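Local structure of SOXA (Paracoccus denitrificans, 2C1D) at residues D33-G38 / L197-I202; E17-T22 / G254-G259; K166-T171 / K242-Y247. The protein forms, with SoxX, a heme enzyme of bacterial sulfur oxidation that couples thiosulfate to the carrier cysteine of SoxY and passes electrons to cytochrome c. One frame throughout, in Å; residues are numbered along the deposited sequence.

Contact 1: D33-G38 / L197-I202; sequences DTIYSG and LSQGQI. With HEC (heme c), chain J.
The carboxamide of Gln199 docks on the edge strand 35-36, taking the place a paired strand would fill, while next to it an ST turn at Ser198 faces the heme c pocket. Gln199 NE2 donates to Thr34 O at 2.9 Å and 165°, a bond lying both in the plane of that carbonyl and in the amide's own plane. Gln199 OE1 accepts twice: Tyr36 N (3.0 Å) and Gln201 NE2 (3.0 Å) arrive from opposite faces of its plane, so the group is gripped by three bonds and is unlikely to flip. An extended chain beyond CG (chi2 170°) carries CD out to the strand. Gln201 NE2 has a second, weak bond to Arg251 O. Tyr36 O is satisfied by a water that donates to it and also accepts from Gln199 N, thus bridging the segments. On the heme side, Ser198 N and Ser198 OG both donate to propionate oxygen O1D, and OG also accepts from Gly200 N (3.0 Å), which closes the ST turn. Ser198 O accepts a hydrogen bond from ND1 of His184, an axial ligand of the second heme iron. Gly38 CA lies 3.4 Å from propionate oxygen O1A, where a beta carbon would clash.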
loop_
_atom_site.group_PDB
_atom_site.type_symbol
_atom_site.label_atom_id
_atom_site.label_comp_id
_atom_site.label_asym_id
_atom_site.label_seq_id
_atom_site.Cartn_x
_atom_site.Cartn_y
_atom_site.Cartn_z
ATOM N N ASP A 33 -17.389 -6.836 -6.422
ATOM C CA ASP A 33 -18.062 -7.937 -7.097
ATOM C C ASP A 33 -17.127 -9.142 -7.025
ATOM O O ASP A 33 -17.552 -10.291 -6.884
ATOM C CB ASP A 33 -18.332 -7.573 -8.566
ATOM C CG ASP A 33 -19.471 -6.556 -8.730
ATOM O OD1 ASP A 33 -19.606 -5.994 -9.844
ATOM O OD2 ASP A 33 -20.257 -6.241 -7.802
ATOM N N THR A 34 -15.834 -8.842 -7.098
ATOM C CA THR A 34 -14.797 -9.849 -7.214
ATOM C C THR A 34 -13.497 -9.387 -6.529
ATOM O O THR A 34 -13.115 -8.222 -6.655
ATOM C CB THR A 34 -14.523 -10.081 -8.691
ATOM O OG1 THR A 34 -15.750 -10.434 -9.363
ATOM C CG2 THR A 34 -13.615 -11.272 -8.897
ATOM N N ILE A 35 -12.848 -10.297 -5.803
ATOM C CA ILE A 35 -11.490 -10.044 -5.319
ATOM C C ILE A 35 -10.467 -10.679 -6.236
ATOM O O ILE A 35 -10.739 -11.718 -6.845
ATOM C CB ILE A 35 -11.293 -10.502 -3.870
ATOM C CG1 ILE A 35 -11.694 -11.967 -3.674
ATOM C CG2 ILE A 35 -12.046 -9.555 -2.926
ATOM C CD1 ILE A 35 -11.234 -12.530 -2.347
ATOM N N TYR A 36 -9.299 -10.029 -6.315
ATOM C CA TYR A 36 -8.247 -10.359 -7.256
ATOM C C TYR A 36 -6.903 -10.309 -6.550
ATOM O O TYR A 36 -6.646 -9.426 -5.733
ATOM C CB TYR A 36 -8.151 -9.325 -8.392
ATOM C CG TYR A 36 -9.360 -9.227 -9.319
ATOM C CD1 TYR A 36 -10.375 -8.313 -9.062
ATOM C CD2 TYR A 36 -9.459 -10.016 -10.454
ATOM C CE1 TYR A 36 -11.510 -8.212 -9.918
ATOM C CE2 TYR A 36 -10.575 -9.916 -11.321
ATOM C CZ TYR A 36 -11.590 -9.020 -11.039
ATOM O OH TYR A 36 -12.680 -8.916 -11.881
ATOM N N SER A 37 -6.033 -11.222 -6.916
ATOM C CA SER A 37 -4.621 -11.080 -6.609
ATOM C C SER A 37 -4.072 -9.872 -7.348
ATOM O O SER A 37 -4.540 -9.544 -8.447
ATOM C CB SER A 37 -3.877 -12.316 -7.101
ATOM O OG SER A 37 -2.487 -12.110 -7.158
ATOM N N GLY A 38 -3.074 -9.237 -6.745
ATOM C CA GLY A 38 -2.261 -8.221 -7.395
ATOM C C GLY A 38 -1.575 -8.635 -8.684
ATOM O O GLY A 38 -1.237 -7.786 -9.498
ATOM N N LEU A 197 -3.221 0.349 -9.852
ATOM C CA LEU A 197 -3.646 0.049 -8.515
ATOM C C LEU A 197 -4.351 -1.300 -8.434
ATOM O O LEU A 197 -5.305 -1.571 -9.176
ATOM C CB LEU A 197 -4.576 1.135 -7.970
ATOM C CG LEU A 197 -3.868 2.314 -7.316
ATOM C CD1 LEU A 197 -4.820 3.506 -7.176
ATOM C CD2 LEU A 197 -3.236 1.939 -5.967
ATOM N N SER A 198 -3.899 -2.117 -7.489
ATOM C CA SER A 198 -4.551 -3.400 -7.166
ATOM C C SER A 198 -5.492 -3.229 -5.980
ATOM O O SER A 198 -5.747 -2.101 -5.536
ATOM C CB SER A 198 -3.480 -4.455 -6.882
ATOM O OG SER A 198 -2.892 -4.260 -5.633
ATOM N N GLN A 199 -6.038 -4.326 -5.467
ATOM C CA GLN A 199 -6.846 -4.263 -4.265
ATOM C C GLN A 199 -5.984 -4.316 -3.003
ATOM O O GLN A 199 -6.519 -4.441 -1.913
ATOM C CB GLN A 199 -7.893 -5.372 -4.229
ATOM C CG GLN A 199 -8.968 -5.204 -5.254
ATOM C CD GLN A 199 -9.859 -6.421 -5.373
ATOM O OE1 GLN A 199 -9.543 -7.478 -4.817
ATOM N NE2 GLN A 199 -11.021 -6.265 -6.062
ATOM N N GLY A 200 -4.667 -4.241 -3.174
ATOM C CA GLY A 200 -3.731 -4.242 -2.061
ATOM C C GLY A 200 -3.879 -5.479 -1.208
ATOM O O GLY A 200 -3.945 -5.374 0.017
ATOM N N GLN A 201 -3.939 -6.632 -1.858
ATOM C CA GLN A 201 -4.045 -7.909 -1.174
ATOM C C GLN A 201 -2.653 -8.398 -0.760
ATOM O O GLN A 201 -1.654 -8.034 -1.384
ATOM C CB GLN A 201 -4.751 -8.946 -2.060
ATOM C CG GLN A 201 -6.144 -8.521 -2.653
ATOM C CD GLN A 201 -7.307 -8.700 -1.690
ATOM O OE1 GLN A 201 -7.085 -8.879 -0.495
ATOM N NE2 GLN A 201 -8.564 -8.650 -2.207
ATOM N N ILE A 202 -2.617 -9.231 0.273
ATOM C CA ILE A 202 -1.378 -9.821 0.786
ATOM C C ILE A 202 -1.343 -11.342 0.669
ATOM O O ILE A 202 -0.465 -11.974 1.233
ATOM C CB ILE A 202 -1.057 -9.374 2.257
ATOM C CG1 ILE A 202 -2.097 -9.850 3.265
ATOM C CG2 ILE A 202 -0.937 -7.863 2.338
ATOM C CD1 ILE A 202 -1.680 -9.582 4.696
HETATM FE FE HEC J . -0.919 0.362 -1.029
HETATM C CHA HEC J . 0.704 -1.732 -3.187
HETATM C CHB HEC J . -1.383 -2.331 1.103
HETATM C CHC HEC J . -2.396 2.412 1.209
HETATM C CHD HEC J . -0.909 2.865 -3.325
HETATM N NA HEC J . -0.426 -1.680 -1.053
HETATM C C1A HEC J . 0.247 -2.323 -2.051
HETATM C C2A HEC J . 0.362 -3.711 -1.695
HETATM C C3A HEC J . -0.223 -3.866 -0.488
HETATM C C4A HEC J . -0.733 -2.589 -0.073
HETATM C CMA HEC J . -0.349 -5.144 0.338
HETATM C CAA HEC J . 1.039 -4.817 -2.543
HETATM C CBA HEC J . -0.051 -5.611 -3.285
HETATM C CGA HEC J . 0.550 -6.764 -4.081
HETATM O O1A HEC J . -0.233 -7.490 -4.735
HETATM O O2A HEC J . 1.811 -6.952 -4.086
HETATM N NB HEC J . -1.717 0.097 0.768
HETATM C C1B HEC J . -1.774 -1.069 1.514
HETATM C C2B HEC J . -2.255 -0.750 2.822
HETATM C C3B HEC J . -2.551 0.544 2.853
HETATM C C4B HEC J . -2.189 1.103 1.580
HETATM C CMB HEC J . -2.493 -1.779 3.930
HETATM C CAB HEC J . -3.107 1.328 4.062
HETATM C CBB HEC J . -2.249 1.264 5.126
HETATM N NC HEC J . -1.554 2.306 -1.061
HETATM C C1C HEC J . -2.165 2.950 -0.031
HETATM C C2C HEC J . -2.425 4.322 -0.419
HETATM C C3C HEC J . -2.016 4.459 -1.695
HETATM C C4C HEC J . -1.470 3.169 -2.098
HETATM C CMC HEC J . -3.091 5.333 0.540
HETATM C CAC HEC J . -2.039 5.663 -2.698
HETATM C CBC HEC J . -1.747 6.931 -2.375
HETATM N ND HEC J . -0.221 0.541 -2.899
HETATM C C1D HEC J . -0.318 1.693 -3.684
HETATM C C2D HEC J . 0.325 1.468 -4.963
HETATM C C3D HEC J . 0.832 0.048 -4.905
HETATM C C4D HEC J . 0.449 -0.446 -3.602
HETATM C CMD HEC J . 0.476 2.445 -6.144
HETATM C CAD HEC J . 1.558 -0.743 -6.021
HETATM C CBD HEC J . 0.500 -1.193 -7.046
HETATM C CGD HEC J . -0.415 -2.276 -6.510
HETATM O O1D HEC J . -1.504 -2.001 -5.960
HETATM O O2D HEC J . -0.092 -3.461 -6.621
HETATM O O HOH W 1 -5.283 -7.089 -5.773
#

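Contact 2: E17-T22 / G254-G259; sequences EIVTKT and GLSVEG
Ser256 and Val19 face each other where strand 16-22 is interrupted, and each residue points its beta carbon at the other segment. Ser256 OG is turned anti to its own carbonyl carbon (chi1 -57°), which puts it 2.8 Å from Val19 N, as acceptor of that N-H. In return, Ser256 N donates to Val19 O at 3.1 Å and 170°, in the carbonyl plane and on a lone pair. Val19 CB comes within 3.4 Å of Ser256 OG, and Val19 CG1 reaches on to Gly254 O. To one side of this pair, Leu255 lowers CD2 onto the flat of the peptide after Thr20, 3.4 Å from Thr20 C. Thr22 sets CG2 between its backbone N and carbonyl carbon, and this methyl rests on the Gly254-Leu255 peptide, 3.8 Å from Gly254 C; a beta carbon on Gly254 would be tight against it. To the other side, Ile18 and Glu258 cross at about a right angle, with Ile18 CG2 3.8 Å from Glu258 CG. The carboxylate of Glu258 goes elsewhere, to Ser37 and to a salt bridge with Arg263, itself a heme partner. Ile18 pairs with Leu7, Thr20 with Ser37 and Thr22 with Ile35, whereas Val19 turns its backbone N-H and carbonyl to the 254-259 loop. One serine's hydroxyl and N-H thus supply both partners at the break, so the loop probably completes the interrupted strand edge.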
loop_
_atom_site.group_PDB
_atom_site.type_symbol
_atom_site.label_atom_id
_atom_site.label_comp_id
_atom_site.label_asym_id
_atom_site.label_seq_id
_atom_site.Cartn_x
_atom_site.Cartn_y
_atom_site.Cartn_z
ATOM N N GLU A 17 -2.225 -24.898 -9.479
ATOM C CA GLU A 17 -3.193 -23.886 -9.767
ATOM C C GLU A 17 -3.250 -22.896 -8.605
ATOM O O GLU A 17 -3.257 -23.291 -7.438
ATOM C CB GLU A 17 -4.565 -24.530 -9.987
ATOM C CG GLU A 17 -4.602 -25.555 -11.130
ATOM C CD GLU A 17 -6.004 -26.094 -11.383
ATOM O OE1 GLU A 17 -6.950 -25.731 -10.624
ATOM O OE2 GLU A 17 -6.163 -26.884 -12.349
ATOM N N ILE A 18 -3.273 -21.619 -8.969
ATOM C CA ILE A 18 -3.459 -20.512 -8.059
ATOM C C ILE A 18 -4.804 -19.827 -8.402
ATOM O O ILE A 18 -5.011 -19.375 -9.534
ATOM C CB ILE A 18 -2.285 -19.515 -8.199
ATOM C CG1 ILE A 18 -0.927 -20.218 -8.021
ATOM C CG2 ILE A 18 -2.446 -18.350 -7.208
ATOM C CD1 ILE A 18 -0.710 -20.961 -6.678
ATOM N N VAL A 19 -5.716 -19.775 -7.428
ATOM C CA VAL A 19 -6.937 -18.970 -7.561
ATOM C C VAL A 19 -6.538 -17.509 -7.396
ATOM O O VAL A 19 -6.127 -17.085 -6.305
ATOM C CB VAL A 19 -8.035 -19.364 -6.509
ATOM C CG1 VAL A 19 -9.261 -18.419 -6.591
ATOM C CG2 VAL A 19 -8.502 -20.805 -6.712
ATOM N N THR A 20 -6.636 -16.745 -8.470
ATOM C CA THR A 20 -6.305 -15.314 -8.462
ATOM C C THR A 20 -7.519 -14.381 -8.594
ATOM O O THR A 20 -7.361 -13.153 -8.633
ATOM C CB THR A 20 -5.350 -15.007 -9.614
ATOM O OG1 THR A 20 -5.900 -15.469 -10.862
ATOM C CG2 THR A 20 -4.041 -15.767 -9.460
ATOM N N LYS A 21 -8.706 -14.968 -8.705
ATOM C CA LYS A 21 -9.951 -14.221 -8.899
ATOM C C LYS A 21 -11.069 -15.088 -8.329
ATOM O O LYS A 21 -11.168 -16.289 -8.615
ATOM C CB LYS A 21 -10.154 -13.898 -10.391
ATOM C CG LYS A 21 -11.601 -13.607 -10.823
ATOM C CD LYS A 21 -11.715 -13.449 -12.356
ATOM C CE LYS A 21 -13.097 -12.854 -12.756
ATOM N NZ LYS A 21 -13.469 -13.146 -14.174
ATOM N N THR A 22 -11.870 -14.507 -7.457
ATOM C CA THR A 22 -12.905 -15.258 -6.774
ATOM C C THR A 22 -13.902 -14.314 -6.109
ATOM O O THR A 22 -13.680 -13.090 -6.068
ATOM C CB THR A 22 -12.267 -16.250 -5.761
ATOM O OG1 THR A 22 -13.237 -17.190 -5.293
ATOM C CG2 THR A 22 -11.766 -15.552 -4.493
ATOM N N GLY A 254 -10.233 -16.794 0.285
ATOM C CA GLY A 254 -10.705 -17.474 -0.914
ATOM C C GLY A 254 -9.671 -17.490 -2.021
ATOM O O GLY A 254 -9.598 -18.444 -2.797
ATOM N N LEU A 255 -8.870 -16.434 -2.121
ATOM C CA LEU A 255 -7.718 -16.459 -3.019
ATOM C C LEU A 255 -6.710 -17.488 -2.505
ATOM O O LEU A 255 -6.659 -17.771 -1.298
ATOM C CB LEU A 255 -7.058 -15.079 -3.103
ATOM C CG LEU A 255 -7.886 -13.961 -3.732
ATOM C CD1 LEU A 255 -7.287 -12.615 -3.393
ATOM C CD2 LEU A 255 -7.997 -14.131 -5.242
ATOM N N SER A 256 -5.897 -18.037 -3.398
ATOM C CA SER A 256 -4.840 -18.933 -2.984
ATOM C C SER A 256 -3.634 -18.192 -2.400
ATOM O O SER A 256 -3.241 -17.082 -2.805
ATOM C CB SER A 256 -4.330 -19.813 -4.143
ATOM O OG SER A 256 -5.361 -20.575 -4.755
ATOM N N VAL A 257 -2.999 -18.861 -1.469
ATOM C CA VAL A 257 -1.660 -18.515 -1.091
ATOM C C VAL A 257 -0.783 -18.698 -2.337
ATOM O O VAL A 257 -0.691 -19.800 -2.866
ATOM C CB VAL A 257 -1.172 -19.426 0.040
ATOM C CG1 VAL A 257 0.257 -19.155 0.337
ATOM C CG2 VAL A 257 -1.992 -19.196 1.299
ATOM N N GLU A 258 -0.122 -17.639 -2.782
ATOM C CA GLU A 258 0.754 -17.725 -3.958
ATOM C C GLU A 258 2.101 -18.384 -3.645
ATOM O O GLU A 258 2.756 -18.903 -4.558
ATOM C CB GLU A 258 0.914 -16.343 -4.612
ATOM C CG GLU A 258 -0.432 -15.861 -5.160
ATOM C CD GLU A 258 -0.436 -14.504 -5.841
ATOM O OE1 GLU A 258 0.596 -14.030 -6.361
ATOM O OE2 GLU A 258 -1.536 -13.907 -5.902
ATOM N N GLY A 259 2.470 -18.418 -2.365
ATOM C CA GLY A 259 3.774 -18.890 -1.918
ATOM C C GLY A 259 4.715 -17.723 -1.826
ATOM O O GLY A 259 4.804 -17.080 -0.795
#

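Contact 3: K166-T171 / K242-Y247; sequences KEIYYT and KALELY
Lys166 lies across one face of the Tyr247 ring, its CA 3.6 Å from the ring centroid and 4° off the normal, the geometry of a CH-pi contact. Lys166 CB lies over the same face, 3.5 Å from Tyr247 CE1, and Lys166 CG, anti to the backbone N (chi1 -178°), stays 3.7 Å from that atom. Tyr247 CG is likewise anti to its N, which carries it out from its helix toward 166-170. Tyr169 CB meets Tyr247 CE2 at 3.6 Å, and the two rings are set obliquely. The helices are 159-170 and 239-251 of the second cytochrome c domain; the axes of the short segments 166-170 and 242-247 pass 8.9 Å apart and cross at -88°, the near-perpendicular pairing of first and last helices known from c-type cytochromes. An alanine in place of Tyr247 would probably open a gap beneath the Lys166 backbone and leave Tyr169 CB without its ring partner. Farther out, Tyr247 OH sits at the edge of the Tyr170 ring, 3.5 Å from Tyr170 CE1; Tyr170 OH bonds Glu185 and Arg251. Ile168 CG2 touches Leu244 CD1 at 3.9 Å; Leu244 CD1 also lies at the edge of the Tyr169 ring.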
loop_
_atom_site.group_PDB
_atom_site.type_symbol
_atom_site.label_atom_id
_atom_site.label_comp_id
_atom_site.label_asym_id
_atom_site.label_seq_id
_atom_site.Cartn_x
_atom_site.Cartn_y
_atom_site.Cartn_z
ATOM N N LYS A 166 -9.486 -3.095 10.842
ATOM C CA LYS A 166 -10.451 -2.480 9.950
ATOM C C LYS A 166 -10.406 -0.959 10.105
ATOM O O LYS A 166 -10.382 -0.231 9.118
ATOM C CB LYS A 166 -11.883 -3.003 10.214
ATOM C CG LYS A 166 -12.920 -2.419 9.272
ATOM C CD LYS A 166 -14.365 -2.792 9.690
ATOM C CE LYS A 166 -15.414 -1.933 8.963
ATOM N NZ LYS A 166 -16.762 -2.546 9.176
ATOM N N GLU A 167 -10.394 -0.485 11.348
ATOM C CA GLU A 167 -10.357 0.957 11.599
ATOM C C GLU A 167 -9.128 1.623 10.930
ATOM O O GLU A 167 -9.251 2.674 10.308
ATOM C CB GLU A 167 -10.398 1.231 13.118
ATOM C CG GLU A 167 -10.788 2.655 13.489
ATOM C CD GLU A 167 -10.364 3.065 14.890
ATOM O OE1 GLU A 167 -10.051 2.184 15.738
ATOM O OE2 GLU A 167 -10.335 4.295 15.144
ATOM N N ILE A 168 -7.962 0.997 11.065
ATOM C CA ILE A 168 -6.720 1.483 10.451
ATOM C C ILE A 168 -6.907 1.553 8.939
ATOM O O ILE A 168 -6.578 2.565 8.336
ATOM C CB ILE A 168 -5.507 0.557 10.850
ATOM C CG1 ILE A 168 -5.288 0.632 12.358
ATOM C CG2 ILE A 168 -4.209 0.900 10.067
ATOM C CD1 ILE A 168 -4.291 -0.367 12.912
ATOM N N TYR A 169 -7.489 0.497 8.345
ATOM C CA TYR A 169 -7.653 0.374 6.892
ATOM C C TYR A 169 -8.401 1.553 6.280
ATOM O O TYR A 169 -8.064 2.002 5.177
ATOM C CB TYR A 169 -8.390 -0.937 6.505
ATOM C CG TYR A 169 -8.153 -1.322 5.055
ATOM C CD1 TYR A 169 -7.014 -1.998 4.695
ATOM C CD2 TYR A 169 -9.052 -0.966 4.049
ATOM C CE1 TYR A 169 -6.747 -2.327 3.386
ATOM C CE2 TYR A 169 -8.794 -1.291 2.705
ATOM C CZ TYR A 169 -7.618 -1.965 2.384
ATOM O OH TYR A 169 -7.319 -2.310 1.081
ATOM N N TYR A 170 -9.386 2.056 7.021
ATOM C CA TYR A 170 -10.239 3.153 6.574
ATOM C C TYR A 170 -9.869 4.523 7.167
ATOM O O TYR A 170 -10.527 5.500 6.881
ATOM C CB TYR A 170 -11.695 2.807 6.904
ATOM C CG TYR A 170 -12.195 1.691 6.025
ATOM C CD1 TYR A 170 -12.119 0.371 6.431
ATOM C CD2 TYR A 170 -12.694 1.965 4.766
ATOM C CE1 TYR A 170 -12.564 -0.662 5.598
ATOM C CE2 TYR A 170 -13.117 0.956 3.926
ATOM C CZ TYR A 170 -13.051 -0.354 4.345
ATOM O OH TYR A 170 -13.492 -1.336 3.499
ATOM N N THR A 171 -8.813 4.597 7.966
ATOM C CA THR A 171 -8.370 5.888 8.534
ATOM C C THR A 171 -7.546 6.643 7.528
ATOM O O THR A 171 -6.640 6.085 6.908
ATOM C CB THR A 171 -7.583 5.668 9.829
ATOM O OG1 THR A 171 -8.463 5.165 10.825
ATOM C CG2 THR A 171 -7.087 7.015 10.443
ATOM N N LYS A 242 0.040 -5.695 13.269
ATOM C CA LYS A 242 -0.366 -7.103 13.382
ATOM C C LYS A 242 -1.861 -7.194 13.168
ATOM O O LYS A 242 -2.351 -8.055 12.424
ATOM C CB LYS A 242 -0.049 -7.674 14.759
ATOM C CG LYS A 242 1.394 -7.901 15.066
ATOM C CD LYS A 242 1.501 -8.762 16.299
ATOM C CE LYS A 242 2.834 -8.620 16.996
ATOM N NZ LYS A 242 2.773 -9.545 18.227
ATOM N N ALA A 243 -2.600 -6.278 13.786
ATOM C CA ALA A 243 -4.037 -6.181 13.552
ATOM C C ALA A 243 -4.392 -5.860 12.098
ATOM O O ALA A 243 -5.301 -6.453 11.531
ATOM C CB ALA A 243 -4.683 -5.160 14.495
ATOM N N LEU A 244 -3.654 -4.953 11.480
ATOM C CA LEU A 244 -3.843 -4.620 10.082
ATOM C C LEU A 244 -3.561 -5.843 9.206
ATOM O O LEU A 244 -4.282 -6.084 8.268
ATOM C CB LEU A 244 -2.898 -3.466 9.683
ATOM C CG LEU A 244 -3.004 -2.905 8.278
ATOM C CD1 LEU A 244 -4.429 -2.426 7.965
ATOM C CD2 LEU A 244 -1.984 -1.757 8.085
ATOM N N GLU A 245 -2.501 -6.593 9.507
ATOM C CA GLU A 245 -2.182 -7.788 8.718
ATOM C C GLU A 245 -3.307 -8.831 8.794
ATOM O O GLU A 245 -3.615 -9.503 7.798
ATOM C CB GLU A 245 -0.816 -8.421 9.109
ATOM C CG GLU A 245 -0.431 -9.565 8.178
ATOM C CD GLU A 245 0.986 -10.095 8.344
ATOM O OE1 GLU A 245 1.190 -11.325 8.171
ATOM O OE2 GLU A 245 1.899 -9.306 8.617
ATOM N N LEU A 246 -3.924 -8.960 9.959
ATOM C CA LEU A 246 -5.081 -9.852 10.142
ATOM C C LEU A 246 -6.253 -9.401 9.293
ATOM O O LEU A 246 -6.869 -10.203 8.581
ATOM C CB LEU A 246 -5.514 -9.891 11.620
ATOM C CG LEU A 246 -6.817 -10.619 11.998
ATOM C CD1 LEU A 246 -6.733 -12.145 11.762
ATOM C CD2 LEU A 246 -7.174 -10.331 13.446
ATOM N N TYR A 247 -6.536 -8.109 9.354
ATOM C CA TYR A 247 -7.649 -7.559 8.625
ATOM C C TYR A 247 -7.422 -7.657 7.098
ATOM O O TYR A 247 -8.302 -8.103 6.367
ATOM C CB TYR A 247 -7.942 -6.124 9.058
ATOM C CG TYR A 247 -9.056 -5.560 8.261
ATOM C CD1 TYR A 247 -10.367 -5.964 8.495
ATOM C CD2 TYR A 247 -8.811 -4.664 7.234
ATOM C CE1 TYR A 247 -11.419 -5.464 7.727
ATOM C CE2 TYR A 247 -9.844 -4.183 6.456
ATOM C CZ TYR A 247 -11.147 -4.588 6.711
ATOM O OH TYR A 247 -12.167 -4.105 5.915
#

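From the N terminus the chain passes 17-22, then 33-38, and these adjacent strands already pair through Ser37 N and Thr20 O. Next come 166-171 and 197-202; the latter returns to 33-38 and closes contact 1 beside the second heme. Because 242-247 follows and goes back to 166-171, contact 3 crosses contact 1 along the chain, and Ile202 CD1 packs on Glu245 O between them. Last, 254-259 reaches 17-22, so that contact 2 closes the longest loop and encloses both others. Contacts 1 and 2 thus tie the N-terminal sheet to the second cytochrome domain; contact 3 joins two helices within it, about 11 Å from contact 2 at the nearest atoms.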